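Local coordinates for protein muramoyltetrapeptide carboxypeptidase (Oxalobacter formigenes OXCC13, PDB 6UUK) that probably acts as a serine-type L,D-carboxypeptidase of the S66 family, cleaving the terminal D-alanine from muramoyl tetrapeptides of the cell wall, at residues L136-L141 and T232-D237; Q175-R180 and K318-L323; R254-L259 and L297-S302. All blocks are in the same frame, centred on the assembly; numbering follows the deposited sequence.

Interaction 1: residues L136-L141 and T232-D237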
loop_
_atom_site.group_PDB
_atom_site.type_symbol
_atom_site.label_atom_id
_atom_site.label_comp_id
_atom_site.label_asym_id
_atom_site.label_seq_id
_atom_site.Cartn_x
_atom_site.Cartn_y
_atom_site.Cartn_z
ATOM N N LEU B 136 -20.730 9.171 0.919
ATOM C CA LEU B 136 -21.622 8.500 -0.012
ATOM C C LEU B 136 -22.529 7.518 0.724
ATOM O O LEU B 136 -22.268 7.123 1.863
ATOM C CB LEU B 136 -20.822 7.760 -1.085
ATOM C CG LEU B 136 -19.683 8.535 -1.751
ATOM C CD1 LEU B 136 -18.934 7.651 -2.732
ATOM C CD2 LEU B 136 -20.194 9.789 -2.435
ATOM N N ASP B 137 -23.605 7.126 0.049
ATOM C CA ASP B 137 -24.557 6.140 0.555
ATOM C C ASP B 137 -24.581 4.991 -0.450
ATOM O O ASP B 137 -25.353 5.008 -1.412
ATOM C CB ASP B 137 -25.944 6.758 0.750
ATOM C CG ASP B 137 -26.908 5.821 1.454
ATOM O OD1 ASP B 137 -26.473 4.738 1.900
ATOM O OD2 ASP B 137 -28.103 6.168 1.561
ATOM N N PHE B 138 -23.726 3.991 -0.222
ATOM C CA PHE B 138 -23.625 2.875 -1.154
ATOM C C PHE B 138 -24.859 1.983 -1.128
ATOM O O PHE B 138 -25.106 1.263 -2.101
ATOM C CB PHE B 138 -22.366 2.060 -0.858
ATOM C CG PHE B 138 -21.091 2.815 -1.108
ATOM C CD1 PHE B 138 -20.467 3.506 -0.083
ATOM C CD2 PHE B 138 -20.526 2.846 -2.372
ATOM C CE1 PHE B 138 -19.297 4.207 -0.312
ATOM C CE2 PHE B 138 -19.356 3.545 -2.608
ATOM C CZ PHE B 138 -18.740 4.226 -1.576
ATOM N N ALA B 139 -25.635 2.010 -0.042
ATOM C CA ALA B 139 -26.933 1.348 -0.060
ATOM C C ALA B 139 -27.896 2.057 -1.002
ATOM O O ALA B 139 -28.729 1.408 -1.644
ATOM C CB ALA B 139 -27.514 1.284 1.352
ATOM N N LYS B 140 -27.793 3.385 -1.097
ATOM C CA LYS B 140 -28.566 4.129 -2.084
ATOM C C LYS B 140 -28.029 3.906 -3.492
ATOM O O LYS B 140 -28.806 3.869 -4.454
ATOM C CB LYS B 140 -28.549 5.619 -1.736
ATOM C CG LYS B 140 -29.297 6.517 -2.710
ATOM C CD LYS B 140 -30.760 6.662 -2.324
ATOM C CE LYS B 140 -31.440 7.739 -3.154
ATOM N NZ LYS B 140 -32.836 7.994 -2.703
ATOM N N LEU B 141 -26.710 3.749 -3.631
ATOM C CA LEU B 141 -26.118 3.547 -4.949
ATOM C C LEU B 141 -26.424 2.157 -5.491
ATOM O O LEU B 141 -26.646 1.990 -6.696
ATOM C CB LEU B 141 -24.608 3.775 -4.883
ATOM C CG LEU B 141 -24.155 5.214 -4.654
ATOM C CD1 LEU B 141 -22.666 5.261 -4.366
ATOM C CD2 LEU B 141 -24.498 6.064 -5.866
ATOM N N THR B 232 -9.888 -2.806 6.037
ATOM C CA THR B 232 -10.983 -1.852 6.069
ATOM C C THR B 232 -12.321 -2.561 5.876
ATOM O O THR B 232 -12.394 -3.588 5.193
ATOM C CB THR B 232 -10.804 -0.800 4.978
ATOM O OG1 THR B 232 -11.016 -1.402 3.695
ATOM C CG2 THR B 232 -9.397 -0.223 5.028
ATOM N N PRO B 233 -13.397 -2.034 6.470
ATOM C CA PRO B 233 -14.722 -2.642 6.267
ATOM C C PRO B 233 -15.239 -2.529 4.844
ATOM O O PRO B 233 -16.289 -3.111 4.541
ATOM C CB PRO B 233 -15.621 -1.865 7.241
ATOM C CG PRO B 233 -14.683 -1.248 8.231
ATOM C CD PRO B 233 -13.437 -0.947 7.461
ATOM N N TRP B 234 -14.548 -1.802 3.965
ATOM C CA TRP B 234 -14.984 -1.660 2.583
ATOM C C TRP B 234 -14.522 -2.808 1.695
ATOM O O TRP B 234 -14.932 -2.870 0.530
ATOM C CB TRP B 234 -14.481 -0.334 2.009
ATOM C CG TRP B 234 -14.752 0.848 2.889
ATOM C CD1 TRP B 234 -13.876 1.450 3.743
ATOM C CD2 TRP B 234 -15.985 1.569 3.006
ATOM N NE1 TRP B 234 -14.485 2.502 4.384
ATOM C CE2 TRP B 234 -15.780 2.596 3.948
ATOM C CE3 TRP B 234 -17.242 1.446 2.404
ATOM C CZ2 TRP B 234 -16.784 3.494 4.303
ATOM C CZ3 TRP B 234 -18.237 2.338 2.758
ATOM C CH2 TRP B 234 -18.003 3.349 3.698
HETATM N N MSE B 235 -13.688 -3.708 2.207
HETATM C CA MSE B 235 -13.238 -4.866 1.443
HETATM C C MSE B 235 -14.342 -5.911 1.326
HETATM O O MSE B 235 -14.869 -6.383 2.333
HETATM C CB MSE B 235 -11.997 -5.487 2.089
HETATM C CG MSE B 235 -11.607 -6.841 1.511
HETATM SE SE MSE B 235 -10.836 -6.740 -0.278
HETATM C CE MSE B 235 -9.025 -6.200 0.201
ATOM N N PRO B 236 -14.700 -6.267 0.092
ATOM C CA PRO B 236 -15.751 -7.268 -0.104
ATOM C C PRO B 236 -15.325 -8.623 0.439
ATOM O O PRO B 236 -14.140 -8.960 0.478
ATOM C CB PRO B 236 -15.933 -7.305 -1.626
ATOM C CG PRO B 236 -15.371 -6.009 -2.111
ATOM C CD PRO B 236 -14.244 -5.685 -1.181
ATOM N N ASP B 237 -16.317 -9.399 0.863
ATOM C CA ASP B 237 -16.087 -10.715 1.449
ATOM C C ASP B 237 -16.518 -11.796 0.459
ATOM O O ASP B 237 -17.465 -12.559 0.677
ATOM C CB ASP B 237 -16.830 -10.837 2.773
ATOM C CG ASP B 237 -16.408 -12.054 3.571
ATOM O OD1 ASP B 237 -15.533 -12.826 3.113
ATOM O OD2 ASP B 237 -16.955 -12.231 4.675
#
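Phe138, in the first turn of the short helix 138-142, meets Trp234, at the third position of the Thr232-Met235 type I beta turn, where the N-terminal and C-terminal LD-carboxypeptidase regions touch. The contact is small, 65 Å² in all, and rests on a single corner of the indole. CZ3 of the Trp234 six-membered ring lies 3.7 Å from CE1 of Phe138, with CD1 of the same phenyl scarcely farther. The rings meet obliquely: their centroids are 5.6 Å apart and their planes inclined at 59°. On Phe138, CG stands opposite the carbonyl carbon (chi1 -66°), carrying the ring off the helix toward the indole. Asp137 occupies the N-cap position, and Leu141 N donates to Asp137 O at 2.9 Å, closing the turn that carries Phe138. In the beta turn, Met235 N is bonded back to Thr232 O at 3.3 Å. Trp234 reaches across by the length of its side chain, since even the closest CA atoms, its own and that of Phe138, are 10.4 Å apart. Helix 155-163 joins the two sides, its Ala160 touching both rings, while His134 makes an edge-to-face pair with Trp234. The pyrrole N-H of Trp234 is turned to the dimer interface, where NE1 is hydrogen-bonded to Glu264 OE1 of the second subunit.

Interaction 2: residues Q175-R180 and K318-L323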
loop_
_atom_site.group_PDB
_atom_site.type_symbol
_atom_site.label_atom_id
_atom_site.label_comp_id
_atom_site.label_asym_id
_atom_site.label_seq_id
_atom_site.Cartn_x
_atom_site.Cartn_y
_atom_site.Cartn_z
ATOM N N GLN B 175 -10.322 9.808 -18.673
ATOM C CA GLN B 175 -8.942 10.270 -18.554
ATOM C C GLN B 175 -8.120 10.072 -19.824
ATOM O O GLN B 175 -7.739 11.047 -20.478
ATOM C CB GLN B 175 -8.254 9.564 -17.384
ATOM N N SER B 176 -7.837 8.817 -20.183
ATOM C CA SER B 176 -6.977 8.529 -21.324
ATOM C C SER B 176 -7.595 7.541 -22.307
ATOM O O SER B 176 -6.878 7.010 -23.162
ATOM C CB SER B 176 -5.618 8.000 -20.849
ATOM O OG SER B 176 -4.959 8.951 -20.032
ATOM N N ASP B 177 -8.898 7.278 -22.214
ATOM C CA ASP B 177 -9.567 6.361 -23.127
ATOM C C ASP B 177 -10.498 7.051 -24.111
ATOM O O ASP B 177 -10.745 6.508 -25.189
ATOM C CB ASP B 177 -10.360 5.311 -22.340
ATOM C CG ASP B 177 -9.464 4.396 -21.530
ATOM O OD1 ASP B 177 -8.586 3.739 -22.128
ATOM O OD2 ASP B 177 -9.627 4.343 -20.293
ATOM N N PHE B 178 -11.019 8.230 -23.768
ATOM C CA PHE B 178 -11.829 9.018 -24.684
ATOM C C PHE B 178 -11.218 10.363 -25.042
ATOM O O PHE B 178 -11.629 10.957 -26.045
ATOM C CB PHE B 178 -13.233 9.252 -24.103
ATOM C CG PHE B 178 -14.050 8.000 -23.964
ATOM C CD1 PHE B 178 -14.685 7.447 -25.065
ATOM C CD2 PHE B 178 -14.189 7.379 -22.734
ATOM C CE1 PHE B 178 -15.439 6.294 -24.942
ATOM C CE2 PHE B 178 -14.943 6.227 -22.604
ATOM C CZ PHE B 178 -15.568 5.684 -23.710
ATOM N N THR B 179 -10.258 10.860 -24.260
ATOM C CA THR B 179 -9.594 12.121 -24.562
ATOM C C THR B 179 -8.412 11.965 -25.507
ATOM O O THR B 179 -8.014 12.946 -26.144
ATOM C CB THR B 179 -9.104 12.792 -23.273
ATOM O OG1 THR B 179 -8.303 11.868 -22.526
ATOM C CG2 THR B 179 -10.278 13.245 -22.422
ATOM N N ARG B 180 -7.844 10.768 -25.612
ATOM C CA ARG B 180 -6.671 10.574 -26.449
ATOM C C ARG B 180 -7.037 10.636 -27.928
ATOM O O ARG B 180 -8.126 10.232 -28.344
ATOM C CB ARG B 180 -6.007 9.234 -26.136
ATOM C CG ARG B 180 -6.933 8.035 -26.265
ATOM C CD ARG B 180 -6.133 6.756 -26.434
ATOM N NE ARG B 180 -5.136 6.588 -25.382
ATOM C CZ ARG B 180 -4.051 5.830 -25.499
ATOM N NH1 ARG B 180 -3.814 5.179 -26.629
ATOM N NH2 ARG B 180 -3.196 5.732 -24.491
ATOM N N LYS B 318 -3.384 1.003 -23.550
ATOM C CA LYS B 318 -4.279 1.508 -24.586
ATOM C C LYS B 318 -5.419 0.532 -24.844
ATOM O O LYS B 318 -6.590 0.924 -24.894
ATOM C CB LYS B 318 -3.498 1.778 -25.872
ATOM C CG LYS B 318 -4.382 1.978 -27.091
ATOM C CD LYS B 318 -3.558 2.206 -28.346
ATOM C CE LYS B 318 -4.446 2.282 -29.574
ATOM N NZ LYS B 318 -3.658 2.546 -30.806
ATOM N N ASP B 319 -5.094 -0.748 -25.010
ATOM C CA ASP B 319 -6.097 -1.783 -25.223
ATOM C C ASP B 319 -6.450 -2.429 -23.888
ATOM O O ASP B 319 -5.597 -3.048 -23.246
ATOM C CB ASP B 319 -5.591 -2.834 -26.210
ATOM C CG ASP B 319 -5.645 -2.357 -27.645
ATOM O OD1 ASP B 319 -5.646 -1.127 -27.867
ATOM O OD2 ASP B 319 -5.704 -3.213 -28.551
ATOM N N LYS B 320 -7.706 -2.278 -23.475
ATOM C CA LYS B 320 -8.194 -2.872 -22.241
ATOM C C LYS B 320 -9.620 -3.355 -22.453
ATOM O O LYS B 320 -10.322 -2.905 -23.361
ATOM C CB LYS B 320 -8.138 -1.880 -21.071
ATOM C CG LYS B 320 -9.166 -0.763 -21.158
ATOM C CD LYS B 320 -8.989 0.243 -20.034
ATOM C CE LYS B 320 -7.664 0.973 -20.157
ATOM N NZ LYS B 320 -7.454 1.946 -19.051
ATOM N N VAL B 321 -10.042 -4.283 -21.601
ATOM C CA VAL B 321 -11.387 -4.835 -21.653
ATOM C C VAL B 321 -12.190 -4.293 -20.478
ATOM O O VAL B 321 -11.647 -3.745 -19.513
ATOM C CB VAL B 321 -11.381 -6.377 -21.648
ATOM C CG1 VAL B 321 -10.697 -6.911 -22.896
ATOM C CG2 VAL B 321 -10.697 -6.900 -20.394
ATOM N N THR B 322 -13.507 -4.453 -20.569
ATOM C CA THR B 322 -14.427 -4.051 -19.512
ATOM C C THR B 322 -14.831 -5.299 -18.735
ATOM O O THR B 322 -15.510 -6.180 -19.271
ATOM C CB THR B 322 -15.649 -3.337 -20.087
ATOM O OG1 THR B 322 -15.238 -2.115 -20.710
ATOM C CG2 THR B 322 -16.650 -3.028 -18.984
ATOM N N LEU B 323 -14.411 -5.373 -17.474
ATOM C CA LEU B 323 -14.655 -6.541 -16.639
ATOM C C LEU B 323 -15.755 -6.237 -15.636
ATOM O O LEU B 323 -15.577 -5.361 -14.776
ATOM C CB LEU B 323 -13.376 -6.960 -15.916
ATOM C CG LEU B 323 -12.215 -7.386 -16.814
ATOM C CD1 LEU B 323 -10.986 -7.735 -15.989
ATOM C CD2 LEU B 323 -12.621 -8.558 -17.695
#
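Asp177 and Lys320 approach from opposite directions, whereas Arg180 and Lys318 cross nearly at right angles; the first pair is ionic, the second mainly a guanidinium laid against an aliphatic chain. Lys320 NZ comes to 3.5 Å from OD2 of Asp177, a long salt bridge whose hydrogen bond is weak. CE of Lys320 is equally near the other oxygen, Asp177 OD1, so the end of the lysine faces both oxygens instead of singling one out. OD2 has its stronger partner in the backbone N of Met173, which helps fix the carboxylate, and NZ has a second, weak bond to Gly315 O. The Lys320 chain bends at chi3 (65°), bringing its amino end round to the acid.

At Arg180, NH1 rests beside the methylenes of Lys318, 3.3 Å from its CG and almost as close to CD, while CA of Lys318 lies over one face of the guanidinium. A bend at chi3 of Arg180 turns NE back to its own segment, where it donates to Ser176 O at 2.9 Å; the carbonyl oxygen sits 28° out of the guanidinium plane. Replacing Arg180 by an alanine would probably leave Ser176 O without this donor and uncover the Lys318 methylenes. The extended Lys318 chain carries NZ on to a salt bridge with Asp182, probably easing the presence of Arg180 NH1 4.9 Å away.

Beyond Lys320, the loop leads into strand 323-325, added antiparallel beside strand 168-170 at the edge of the N-terminal sheet. The Lys320 side chain is about 5 Å from that of His316, predicted to belong to the catalytic charge relay, so the contact borders the likely S66 active site.

Interaction 3: residues R254-L259 and L297-S302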
loop_
_atom_site.group_PDB
_atom_site.type_symbol
_atom_site.label_atom_id
_atom_site.label_comp_id
_atom_site.label_asym_id
_atom_site.label_seq_id
_atom_site.Cartn_x
_atom_site.Cartn_y
_atom_site.Cartn_z
ATOM N N ARG B 254 7.365 -4.569 -5.399
ATOM C CA ARG B 254 6.191 -3.871 -4.890
ATOM C C ARG B 254 4.913 -4.629 -5.221
ATOM O O ARG B 254 3.927 -4.535 -4.483
ATOM C CB ARG B 254 6.127 -2.454 -5.458
ATOM C CG ARG B 254 7.405 -1.650 -5.289
ATOM C CD ARG B 254 7.274 -0.277 -5.930
ATOM N NE ARG B 254 8.533 0.461 -5.913
ATOM C CZ ARG B 254 8.901 1.291 -4.942
ATOM N NH1 ARG B 254 8.105 1.492 -3.902
ATOM N NH2 ARG B 254 10.066 1.919 -5.012
ATOM N N VAL B 255 4.912 -5.379 -6.324
ATOM C CA VAL B 255 3.759 -6.203 -6.669
ATOM C C VAL B 255 3.657 -7.391 -5.721
ATOM O O VAL B 255 2.577 -7.708 -5.209
ATOM C CB VAL B 255 3.846 -6.658 -8.137
ATOM C CG1 VAL B 255 2.640 -7.509 -8.505
ATOM C CG2 VAL B 255 3.960 -5.453 -9.059
ATOM N N GLU B 256 4.783 -8.065 -5.472
ATOM C CA GLU B 256 4.787 -9.190 -4.542
ATOM C C GLU B 256 4.446 -8.746 -3.127
ATOM O O GLU B 256 3.826 -9.503 -2.372
ATOM C CB GLU B 256 6.151 -9.878 -4.558
ATOM C CG GLU B 256 6.165 -11.255 -3.918
ATOM C CD GLU B 256 7.566 -11.819 -3.795
ATOM O OE1 GLU B 256 8.287 -11.421 -2.857
ATOM O OE2 GLU B 256 7.950 -12.651 -4.644
ATOM N N ARG B 257 4.842 -7.529 -2.754
ATOM C CA ARG B 257 4.566 -7.030 -1.412
ATOM C C ARG B 257 3.068 -6.877 -1.182
ATOM O O ARG B 257 2.524 -7.382 -0.192
ATOM C CB ARG B 257 5.289 -5.701 -1.200
ATOM C CG ARG B 257 5.127 -5.096 0.181
ATOM C CD ARG B 257 5.927 -3.811 0.285
ATOM N NE ARG B 257 5.590 -2.883 -0.791
ATOM C CZ ARG B 257 6.299 -1.803 -1.099
ATOM N NH1 ARG B 257 7.396 -1.510 -0.415
ATOM N NH2 ARG B 257 5.914 -1.018 -2.096
HETATM N N MSE B 258 2.382 -6.191 -2.090
HETATM C CA MSE B 258 0.946 -5.973 -1.962
HETATM C C MSE B 258 0.165 -7.274 -2.119
HETATM O O MSE B 258 -0.914 -7.431 -1.548
HETATM C CB MSE B 258 0.474 -4.939 -2.983
HETATM C CG MSE B 258 1.017 -3.545 -2.722
HETATM SE SE MSE B 258 0.502 -2.246 -4.078
HETATM C CE MSE B 258 1.214 -0.638 -3.236
ATOM N N LEU B 259 0.716 -8.210 -2.896
ATOM C CA LEU B 259 0.104 -9.531 -2.993
ATOM C C LEU B 259 0.279 -10.322 -1.705
ATOM O O LEU B 259 -0.570 -11.157 -1.372
ATOM C CB LEU B 259 0.690 -10.302 -4.177
ATOM C CG LEU B 259 0.246 -9.852 -5.570
ATOM C CD1 LEU B 259 0.982 -10.633 -6.646
ATOM C CD2 LEU B 259 -1.259 -10.000 -5.730
ATOM N N LEU B 297 6.723 -14.306 -10.054
ATOM C CA LEU B 297 5.585 -15.173 -10.343
ATOM C C LEU B 297 5.855 -16.604 -9.898
ATOM O O LEU B 297 4.952 -17.287 -9.398
ATOM C CB LEU B 297 5.261 -15.124 -11.836
ATOM C CG LEU B 297 4.033 -15.898 -12.315
ATOM C CD1 LEU B 297 2.762 -15.307 -11.724
ATOM C CD2 LEU B 297 3.973 -15.905 -13.834
ATOM N N SER B 298 7.091 -17.078 -10.071
ATOM C CA SER B 298 7.435 -18.426 -9.628
ATOM C C SER B 298 7.416 -18.526 -8.108
ATOM O O SER B 298 6.974 -19.539 -7.553
ATOM C CB SER B 298 8.802 -18.827 -10.179
ATOM O OG SER B 298 9.147 -20.142 -9.780
ATOM N N TRP B 299 7.894 -17.487 -7.418
ATOM C CA TRP B 299 7.825 -17.478 -5.961
ATOM C C TRP B 299 6.391 -17.317 -5.475
ATOM O O TRP B 299 6.032 -17.850 -4.419
ATOM C CB TRP B 299 8.705 -16.362 -5.398
ATOM C CG TRP B 299 8.851 -16.406 -3.907
ATOM C CD1 TRP B 299 9.843 -17.018 -3.200
ATOM C CD2 TRP B 299 7.975 -15.813 -2.939
ATOM N NE1 TRP B 299 9.640 -16.845 -1.851
ATOM C CE2 TRP B 299 8.500 -16.109 -1.666
ATOM C CE3 TRP B 299 6.798 -15.064 -3.025
ATOM C CZ2 TRP B 299 7.889 -15.680 -0.489
ATOM C CZ3 TRP B 299 6.194 -14.639 -1.857
ATOM C CH2 TRP B 299 6.740 -14.948 -0.606
ATOM N N LEU B 300 5.563 -16.590 -6.228
ATOM C CA LEU B 300 4.166 -16.421 -5.845
ATOM C C LEU B 300 3.399 -17.732 -5.968
ATOM O O LEU B 300 2.630 -18.096 -5.071
ATOM C CB LEU B 300 3.517 -15.338 -6.705
ATOM C CG LEU B 300 2.070 -14.974 -6.371
ATOM C CD1 LEU B 300 1.999 -14.190 -5.070
ATOM C CD2 LEU B 300 1.433 -14.193 -7.511
ATOM N N ARG B 301 3.598 -18.456 -7.073
ATOM C CA ARG B 301 2.896 -19.720 -7.267
ATOM C C ARG B 301 3.362 -20.783 -6.281
ATOM O O ARG B 301 2.585 -21.674 -5.921
ATOM C CB ARG B 301 3.078 -20.201 -8.706
ATOM C CG ARG B 301 2.332 -19.356 -9.727
ATOM C CD ARG B 301 2.767 -19.672 -11.148
ATOM N NE ARG B 301 1.941 -18.978 -12.132
ATOM C CZ ARG B 301 2.215 -18.919 -13.430
ATOM N NH1 ARG B 301 3.303 -19.506 -13.909
ATOM N NH2 ARG B 301 1.404 -18.266 -14.252
ATOM N N SER B 302 4.618 -20.708 -5.832
ATOM C CA SER B 302 5.085 -21.634 -4.806
ATOM C C SER B 302 4.500 -21.296 -3.442
ATOM O O SER B 302 4.243 -22.197 -2.637
ATOM C CB SER B 302 6.612 -21.631 -4.747
ATOM O OG SER B 302 7.173 -22.068 -5.973
#
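Glu256 of helix 252-264 reaches to the indole of Trp299 on helix 293-303, its CG directed there by a chi1 of -165°, opposite the backbone N. From CB the chain runs extended. CG comes within 4.0 Å of both CE3 and CZ3 of Trp299, at the benzo part of the ring. One bond on, CD closes to 3.4 Å from CE3 of Trp299. At the tip the carboxylate is tilted 34° from the indole plane: both oxygens are above the same face, OE1 near its border and OE2 3.1 Å from Trp299 CE3. An anion over an aromatic face is not in itself a favourable neighbour, and both oxygens have polar partners: Tyr127 OH of the second subunit is hydrogen-bonded to OE1, and Arg131 of the same subunit makes a salt bridge with OE2, also giving Trp299 a cation-pi contact that probably offsets the carboxylate's charge. Asp101 of that subunit accepts from Trp299 NE1, holding the indole at its other end.

One turn on from Glu256, and next after Trp299, the contact is apolar. CD1 of Leu259 meets CD2 of Leu300 at 3.7 Å, the two side chains crossing at about a right angle, with CD1 of Leu300 next to the same methyl. The backbones come nearest at Glu256 and Leu300, 7.4 Å between CA atoms. The two helices belong to successive beta-alpha-beta crossovers, which link the parallel strands 242-248, 273-280 and 308-310 of the C-terminal sheet; Val255 and Leu300 both touch strand 273-280, and Leu297 leans on that strand and on 308-310.

Interactions 1 and 2 both tie the front half of the chain to its back half, and their segments alternate along the sequence; they lie on opposite sides of the chain's centre, with centres 26 Å apart. Interaction 3 is nested within the loop closed by interaction 2, whose centre is 27 Å from its own, and joins two helices of the C-terminal part alone. Interaction 2 is the one beside the predicted catalytic residues: Lys320 is about 7 Å from Glu246, side chain to side chain, against about 10 Å for Leu259 of interaction 3. Interactions 1 and 3, about 8 Å apart at their nearest atoms, both reach the second subunit, unlike interaction 2.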